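Side-chain contacts in SusD superfamily protein (Parabacteroides distasonis, PDB 3OTN), which probably binds nutrients, most likely carbohydrates, at the bacterial outer membrane as a member of the SusD family: residues 98-101 and 102-105; 108-111 and 112-116; 387-390 and 391-394; 230-234 and 235-239. All coordinates share one frame; numbering follows the deposited sequence. Where two conformers were deposited one is given.

Interaction 1: residues 98-101 and 102-105; sequences QKLG and EFEN
Glu102 folds back on Lys99 at the end of helix 79-100, through one sound backbone bond and one weak one. Its amide donates to Lys99 O, with N and O 3.0 Å apart and 150° at the hydrogen; the donor stands well above the carbonyl plane instead of lying on a lone pair. One residue on, Phe103 N meets Leu100 O at 3.4 Å, the weak bond, which closes a type I beta turn. Water reinforces the turn by donating both to Leu100 O (3.0 Å) and to Phe103 O (2.7 Å), so Leu100 O is approached by an amide and a water together.

The charged contact is loose. Lys99 NZ and Glu102 OE1 form a long salt bridge of 3.7 Å, while Lys99 CD is nearer to OE1, at 3.4 Å. The lysine bends at its second torsion (chi2 -65°), which lays its methylenes beside the carboxylate of the extended Glu102 side chain. The side chains of Gln98 and Glu102 touch only through Gln98 CG and Glu102 OE2, Gln98 NE2 turning to Glu145 in a weak hydrogen bond.

The ring of Phe103 makes the remaining contacts. Its edge approaches the helix end, CD1 lying 3.3 Å from Lys99 O. Separately, CE1 makes an apolar contact with Leu100 CD2 at 4.3 Å. Ala19 and Leu22 of helix 15-25 also pack on this ring, which ties the turn to a neighbouring helix. The whole is a helix end passing into a type I beta turn, within the short connection between consecutive helices 79-100 and 108-133.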
# COMPACT_ATOMS: atom_id res chain seq x y z
N GLN A 98 19.38 13.96 13.03
CA GLN A 98 20.63 14.44 13.65
C GLN A 98 20.70 15.95 13.55
O GLN A 98 20.92 16.62 14.55
CB GLN A 98 21.86 13.85 12.98
CG GLN A 98 23.18 14.28 13.63
CD GLN A 98 24.41 14.02 12.77
OE1 GLN A 98 24.55 14.59 11.68
NE2 GLN A 98 25.32 13.22 13.28
N LYS A 99 20.43 16.50 12.36
CA LYS A 99 20.50 17.95 12.17
C LYS A 99 19.38 18.72 12.89
O LYS A 99 19.64 19.77 13.51
CB LYS A 99 20.61 18.33 10.69
CG LYS A 99 21.88 17.79 9.96
CD LYS A 99 23.15 18.41 10.53
CE LYS A 99 24.41 18.17 9.67
NZ LYS A 99 25.60 18.20 10.59
N LEU A 100 18.16 18.19 12.87
CA LEU A 100 17.04 18.82 13.61
C LEU A 100 17.32 18.98 15.12
O LEU A 100 16.89 19.96 15.73
CB LEU A 100 15.71 18.11 13.37
CG LEU A 100 15.14 18.36 11.96
CD1 LEU A 100 14.04 17.32 11.62
CD2 LEU A 100 14.60 19.80 11.81
N GLY A 101 18.04 18.01 15.70
CA GLY A 101 18.42 18.05 17.11
C GLY A 101 19.47 19.09 17.45
O GLY A 101 19.66 19.38 18.62
N GLU A 102 20.13 19.65 16.45
CA GLU A 102 21.15 20.68 16.64
C GLU A 102 20.61 22.10 16.52
O GLU A 102 21.38 23.05 16.70
CB GLU A 102 22.27 20.49 15.60
CG GLU A 102 22.99 19.15 15.72
CD GLU A 102 23.97 18.89 14.57
OE1 GLU A 102 23.98 19.69 13.62
OE2 GLU A 102 24.73 17.89 14.64
N PHE A 103 19.33 22.27 16.19
CA PHE A 103 18.68 23.60 16.19
C PHE A 103 18.43 24.03 17.64
O PHE A 103 17.75 23.32 18.37
CB PHE A 103 17.34 23.55 15.45
CG PHE A 103 17.47 23.60 13.97
CD1 PHE A 103 17.80 22.46 13.26
CD2 PHE A 103 17.30 24.78 13.27
CE1 PHE A 103 17.93 22.49 11.88
CE2 PHE A 103 17.45 24.81 11.88
CZ PHE A 103 17.77 23.66 11.19
N GLU A 104 18.97 25.17 18.04
CA GLU A 104 18.80 25.64 19.44
C GLU A 104 17.85 26.82 19.58
O GLU A 104 16.98 26.81 20.45
CB GLU A 104 20.16 25.97 20.06
CG GLU A 104 21.13 24.80 19.96
CD GLU A 104 22.25 24.88 20.97
OE1 GLU A 104 22.79 25.98 21.22
OE2 GLU A 104 22.59 23.80 21.52
N ASN A 105 17.99 27.82 18.71
CA ASN A 105 17.18 29.05 18.82
C ASN A 105 15.74 28.96 18.26
O ASN A 105 14.88 29.76 18.66
CB ASN A 105 17.93 30.21 18.14
O HOH W 1 16.70 20.86 18.55

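Interaction 2: residues 108-111 and 112-116; sequences ASLV and NGYMA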
# COMPACT_ATOMS: atom_id res chain seq x y z
N ALA A 108 10.69 25.42 19.81
CA ALA A 108 10.74 23.97 20.14
C ALA A 108 9.51 23.21 19.64
O ALA A 108 9.63 22.06 19.16
CB ALA A 108 10.92 23.75 21.68
N SER A 109 8.35 23.84 19.74
CA SER A 109 7.13 23.22 19.24
C SER A 109 7.22 22.91 17.74
O SER A 109 6.84 21.84 17.32
CB SER A 109 5.88 24.10 19.55
OG SER A 109 4.71 23.48 19.02
N LEU A 110 7.72 23.86 16.96
CA LEU A 110 7.88 23.70 15.52
C LEU A 110 8.89 22.60 15.20
O LEU A 110 8.61 21.70 14.38
CB LEU A 110 8.34 25.04 14.92
CG LEU A 110 8.46 25.18 13.42
CD1 LEU A 110 7.08 25.06 12.78
CD2 LEU A 110 9.12 26.56 13.13
N VAL A 111 10.04 22.63 15.89
CA VAL A 111 11.06 21.55 15.72
C VAL A 111 10.53 20.16 16.17
O VAL A 111 10.74 19.17 15.47
CB VAL A 111 12.41 21.92 16.37
CG1 VAL A 111 13.47 20.72 16.25
CG2 VAL A 111 12.95 23.17 15.70
N ASN A 112 9.81 20.11 17.29
CA ASN A 112 9.18 18.85 17.76
C ASN A 112 8.26 18.22 16.70
O ASN A 112 8.31 17.01 16.45
CB ASN A 112 8.40 19.14 19.06
CG ASN A 112 7.69 17.91 19.63
OD1 ASN A 112 6.60 17.53 19.17
ND2 ASN A 112 8.28 17.32 20.66
N GLY A 113 7.44 19.05 16.06
CA GLY A 113 6.56 18.59 14.97
C GLY A 113 7.32 18.01 13.81
O GLY A 113 7.01 16.92 13.31
N TYR A 114 8.35 18.74 13.41
CA TYR A 114 9.17 18.34 12.30
C TYR A 114 9.84 16.99 12.57
O TYR A 114 9.86 16.15 11.70
CB TYR A 114 10.22 19.41 12.01
CG TYR A 114 9.73 20.68 11.34
CD1 TYR A 114 8.52 20.74 10.63
CD2 TYR A 114 10.54 21.83 11.35
CE1 TYR A 114 8.11 21.92 10.00
CE2 TYR A 114 10.13 23.02 10.72
CZ TYR A 114 8.93 23.04 10.03
OH TYR A 114 8.54 24.20 9.41
N MSE A 115 10.37 16.80 13.78
CA MSE A 115 11.05 15.57 14.11
C MSE A 115 10.03 14.42 14.17
O MSE A 115 10.36 13.30 13.77
CB MSE A 115 11.86 15.71 15.41
CG MSE A 115 13.08 16.66 15.26
SE MSE A 115 14.10 16.94 16.94
CE MSE A 115 12.63 17.50 18.06
N ALA A 116 8.80 14.71 14.60
CA ALA A 116 7.71 13.71 14.56
C ALA A 116 7.43 13.25 13.12
O ALA A 116 7.13 12.07 12.88
CB ALA A 116 6.43 14.27 15.23
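Ala108 O accepts the shortest bond of this helical turn, from Asn112 N at 2.7 Å with 162° at the hydrogen. Three more bonds of the same i to i+4 pattern follow in step, Gly113 to Ser109, Tyr114 to Leu110 and Met115 to Val111, so the first turns of helix 108-133 are regular.

Side chains four residues apart then pair on two flanks. Leu110 and Tyr114 run side by side in the same direction: Leu110 CG lies 3.8 Å from Tyr114 CE2, and Leu110 CD1 is 3.8 Å from the phenol OH. The leucine CG stands anti to its amide nitrogen (chi1 -175°), which carries the branch along the ring. Leu110 O, already bonded to Tyr114 N, also sits 3.4 Å above the plane of that ring, toward its rim. On the second flank, in one of two modelled conformers, the selenomethionine Met115 bends at its last torsion (chi3 -54°) and brings CE within 3.8 Å of Val111 CG1 and 3.6 Å of Val111 O.

The polar side chains look elsewhere, since Ser109 OG and Asn112 OD1 are both hydrogen-bonded to Asp175. The two apolar pairs serve different neighbours: Leu110 and Tyr114 touch Lys16 of helix 15-25, where Tyr114 also meets Ala19 and Thr23, whereas Met115, at least in that conformer, packs against Leu97 and Leu100 of helix 79-100.

Interaction 3: residues 387-390 and 391-394; sequences NQIR and GRAG. With EDO (1,2-ethanediol), chain S.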
# COMPACT_ATOMS: atom_id res chain seq x y z
N ASN A 387 -21.23 -3.06 8.18
CA ASN A 387 -22.49 -2.71 7.50
C ASN A 387 -22.45 -1.43 6.65
O ASN A 387 -23.14 -1.34 5.64
CB ASN A 387 -23.64 -2.68 8.50
CG ASN A 387 -24.00 -4.06 9.02
OD1 ASN A 387 -23.76 -5.08 8.36
ND2 ASN A 387 -24.58 -4.11 10.19
N GLN A 388 -21.64 -0.45 7.06
CA GLN A 388 -21.44 0.78 6.28
C GLN A 388 -20.72 0.46 4.96
O GLN A 388 -21.13 0.92 3.91
CB GLN A 388 -20.67 1.83 7.09
CG GLN A 388 -21.47 2.45 8.25
CD GLN A 388 -20.58 2.94 9.40
OE1 GLN A 388 -19.34 2.93 9.29
NE2 GLN A 388 -21.20 3.34 10.52
N ILE A 389 -19.66 -0.36 5.03
CA ILE A 389 -18.87 -0.75 3.85
C ILE A 389 -19.70 -1.60 2.91
O ILE A 389 -19.72 -1.36 1.71
CB ILE A 389 -17.48 -1.38 4.25
CG1 ILE A 389 -16.65 -0.29 4.98
CG2 ILE A 389 -16.74 -1.95 3.03
CD1 ILE A 389 -15.49 -0.83 5.81
N ARG A 390 -20.46 -2.53 3.46
CA ARG A 390 -21.39 -3.33 2.69
C ARG A 390 -22.50 -2.47 2.06
O ARG A 390 -22.81 -2.64 0.89
CB ARG A 390 -21.98 -4.46 3.56
CG ARG A 390 -20.97 -5.60 3.84
CD ARG A 390 -21.57 -6.65 4.82
NE ARG A 390 -22.75 -7.25 4.24
CZ ARG A 390 -22.77 -8.27 3.36
NH1 ARG A 390 -21.66 -8.92 2.97
NH2 ARG A 390 -23.93 -8.67 2.88
N GLY A 391 -23.05 -1.52 2.83
CA GLY A 391 -24.12 -0.61 2.34
C GLY A 391 -23.69 0.26 1.16
O GLY A 391 -24.44 0.42 0.21
N ARG A 392 -22.48 0.82 1.22
CA ARG A 392 -21.91 1.53 0.10
C ARG A 392 -21.83 0.62 -1.14
O ARG A 392 -22.06 1.08 -2.26
CB ARG A 392 -20.54 2.05 0.47
CG ARG A 392 -19.84 2.79 -0.65
CD ARG A 392 -18.63 3.49 -0.16
NE ARG A 392 -17.61 2.63 0.43
CZ ARG A 392 -16.56 3.08 1.12
NH1 ARG A 392 -16.37 4.39 1.31
NH2 ARG A 392 -15.65 2.23 1.61
N ALA A 393 -21.54 -0.68 -0.94
CA ALA A 393 -21.53 -1.65 -2.05
C ALA A 393 -22.93 -2.18 -2.46
O ALA A 393 -23.02 -3.11 -3.26
CB ALA A 393 -20.60 -2.82 -1.71
N GLY A 394 -24.01 -1.59 -1.94
CA GLY A 394 -25.36 -2.01 -2.29
C GLY A 394 -25.79 -3.34 -1.71
O GLY A 394 -26.79 -3.89 -2.16
C1 EDO S . -17.89 4.95 12.30
O1 EDO S . -19.09 4.22 12.57
C2 EDO S . -17.75 5.19 10.80
O2 EDO S . -17.07 6.43 10.57
O HOH W 2 -17.87 -0.25 -0.01
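Ile389 O and Arg392 hold the compact side of this helix end. The carbonyl accepts Ala393 N at 3.3 Å and also a water at 2.8 Å; the same water takes the N-H of Arg392 NE at 2.9 Å, lying at the edge of the guanidinium and in its plane. Arg392 starts out extended and bends at its third torsion (chi3 60°), which brings NE round to this water and sets NH2 4.3 Å from Ile389 CG1. Beyond the water, salt bridges to Asp417 and Glu248 hold the guanidinium nitrogens. Arg390, which is buried, pairs with Glu409 and Glu296, and its NH2 donates to Ala396 O.

Behind them the backbone ends in a Schellman motif. Gly391 N still bonds to Asn387 O (2.8 Å) and Arg392 N to Gln388 O, but Gly394, at positive phi, turns its amide back to Gly391 O at 3.0 Å, and Leu395 N pairs with Arg390 O.

The opposite character appears at exposed Gln388, whose side chain meets no part of 391-394. In one of two modelled positions, befitting a loosely held group, NE2 donates to O1 of an ethanediol at 3.1 Å, nearly straight (163°). That molecule probably comes from the crystallisation liquor.

Several acidic partners around the two arginines would be expected to keep both guanidinium groups charged, while the water lets Arg392 also reach the carbonyl of Ile389.

Interaction 4: residues 230-234 and 235-239; sequences TLFTD and YESLR
This is a buried local contact, an aromatic ring lying under a short 3-10 turn, in the long loop between helix 210-225 and strand 249-253. Its centre is a CH-pi contact: Ser237 CB stands 3.4 Å from the centroid of the Phe232 ring and only 11° off the normal, squarely over one face. With OG anti to the carbonyl carbon (chi1 -70°), the serine hydroxyl passes over the rim of the ring, 3.4 Å from Phe232 CD1, and makes a weak hydrogen bond to Gln243. Leu238 CD2 comes in at a slant, 4.1 Å from Phe232 CE2, and Phe249 meets the ring edge-to-face. The turn itself is closed by Leu238 N on Tyr235 O at 3.1 Å.

At the approach to the turn the character changes. Asp234 CG is placed between the backbone N and the carbonyl carbon (chi1 69°), which folds the carboxylate toward the following residues. Its OD2 lies 4.6 Å from Glu236 OE1, and a water bridges the two, donating to OE1 at 2.9 Å and weakly to OD2.

The backbone of Phe232 is gripped at both ends, its N-H by Glu248 and its carbonyl by Arg392. Polar bonds thus hold the main chain of Phe232, while the ring is placed by Ser237, Leu238 and Phe249; the shared water probably eases the repulsion between the two carboxylates.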
# COMPACT_ATOMS: atom_id res chain seq x y z
N THR A 230 -14.04 11.05 6.86
CA THR A 230 -15.39 10.58 6.56
C THR A 230 -15.27 9.60 5.41
O THR A 230 -14.35 9.70 4.60
CB THR A 230 -16.32 11.74 6.12
OG1 THR A 230 -15.66 12.51 5.11
CG2 THR A 230 -16.65 12.65 7.28
N LEU A 231 -16.17 8.63 5.38
CA LEU A 231 -16.23 7.66 4.29
C LEU A 231 -16.75 8.35 3.00
O LEU A 231 -17.67 9.17 3.06
CB LEU A 231 -17.14 6.50 4.66
CG LEU A 231 -16.61 5.46 5.66
CD1 LEU A 231 -17.72 4.43 5.98
CD2 LEU A 231 -15.36 4.77 5.14
N PHE A 232 -16.17 8.01 1.86
CA PHE A 232 -16.72 8.43 0.57
C PHE A 232 -18.04 7.70 0.36
O PHE A 232 -18.19 6.55 0.77
CB PHE A 232 -15.78 8.03 -0.60
CG PHE A 232 -14.48 8.77 -0.60
CD1 PHE A 232 -14.45 10.15 -0.49
CD2 PHE A 232 -13.28 8.08 -0.78
CE1 PHE A 232 -13.23 10.86 -0.52
CE2 PHE A 232 -12.06 8.79 -0.80
CZ PHE A 232 -12.04 10.15 -0.66
N THR A 233 -18.98 8.36 -0.29
CA THR A 233 -20.30 7.78 -0.52
C THR A 233 -20.29 6.90 -1.74
O THR A 233 -21.13 6.03 -1.88
CB THR A 233 -21.38 8.88 -0.65
OG1 THR A 233 -21.01 9.77 -1.71
CG2 THR A 233 -21.46 9.65 0.64
N ASP A 234 -19.36 7.14 -2.65
CA ASP A 234 -19.20 6.24 -3.81
C ASP A 234 -17.73 6.01 -4.18
O ASP A 234 -16.84 6.51 -3.49
CB ASP A 234 -20.01 6.79 -4.97
CG ASP A 234 -19.46 8.06 -5.52
OD1 ASP A 234 -18.33 8.44 -5.14
OD2 ASP A 234 -20.17 8.66 -6.35
N TYR A 235 -17.49 5.28 -5.25
CA TYR A 235 -16.13 4.83 -5.60
C TYR A 235 -15.40 5.77 -6.51
O TYR A 235 -14.19 5.68 -6.60
CB TYR A 235 -16.19 3.44 -6.22
CG TYR A 235 -16.87 2.48 -5.27
CD1 TYR A 235 -16.33 2.23 -4.00
CD2 TYR A 235 -18.04 1.84 -5.62
CE1 TYR A 235 -16.96 1.35 -3.11
CE2 TYR A 235 -18.67 0.96 -4.74
CZ TYR A 235 -18.12 0.72 -3.50
OH TYR A 235 -18.77 -0.15 -2.65
N GLU A 236 -16.13 6.64 -7.21
CA GLU A 236 -15.50 7.63 -8.09
C GLU A 236 -14.46 8.52 -7.34
O GLU A 236 -13.46 8.97 -7.93
CB GLU A 236 -16.57 8.53 -8.74
CG GLU A 236 -16.04 9.29 -9.92
CD GLU A 236 -16.93 10.44 -10.41
OE1 GLU A 236 -17.91 10.80 -9.74
OE2 GLU A 236 -16.61 11.00 -11.46
N SER A 237 -14.69 8.79 -6.07
CA SER A 237 -13.71 9.57 -5.31
C SER A 237 -12.27 9.03 -5.34
O SER A 237 -11.33 9.83 -5.25
CB SER A 237 -14.14 9.75 -3.87
OG SER A 237 -15.24 10.63 -3.80
N LEU A 238 -12.12 7.70 -5.46
CA LEU A 238 -10.79 7.06 -5.47
C LEU A 238 -9.99 7.39 -6.74
O LEU A 238 -8.81 7.16 -6.77
CB LEU A 238 -10.91 5.51 -5.35
CG LEU A 238 -11.60 5.00 -4.07
CD1 LEU A 238 -11.80 3.51 -4.11
CD2 LEU A 238 -10.84 5.44 -2.83
N ARG A 239 -10.67 7.92 -7.76
CA ARG A 239 -10.07 8.25 -9.04
C ARG A 239 -10.36 9.69 -9.47
O ARG A 239 -10.25 10.00 -10.66
CB ARG A 239 -10.51 7.22 -10.11
CG ARG A 239 -11.99 7.20 -10.45
CD ARG A 239 -12.34 6.01 -11.38
NE ARG A 239 -13.75 6.11 -11.72
CZ ARG A 239 -14.28 6.95 -12.61
NH1 ARG A 239 -13.54 7.75 -13.36
NH2 ARG A 239 -15.60 6.97 -12.74
O HOH W 3 -18.29 11.49 -6.90

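Interactions 1 and 2 follow each other along the chain and touch: Leu100 at the end of helix 79-100 packs on Val111 and Met115 of helix 108-133. Interaction 1 lies on the surface and relies on one sound backbone bond, a weak one, a long salt bridge and a water; interaction 2, partly buried, adds regular helical bonding and apolar pairs. Some 49 Å separates the centres of interactions 1 and 3. Interactions 3 and 4 form the other pair, with centres about 12 Å apart, where the Tyr235 hydroxyl packs on Ala393. Interaction 4 is the buried one, built on a ring face, whereas interaction 3 combines arginines paired with acidic residues and an exposed glutamine.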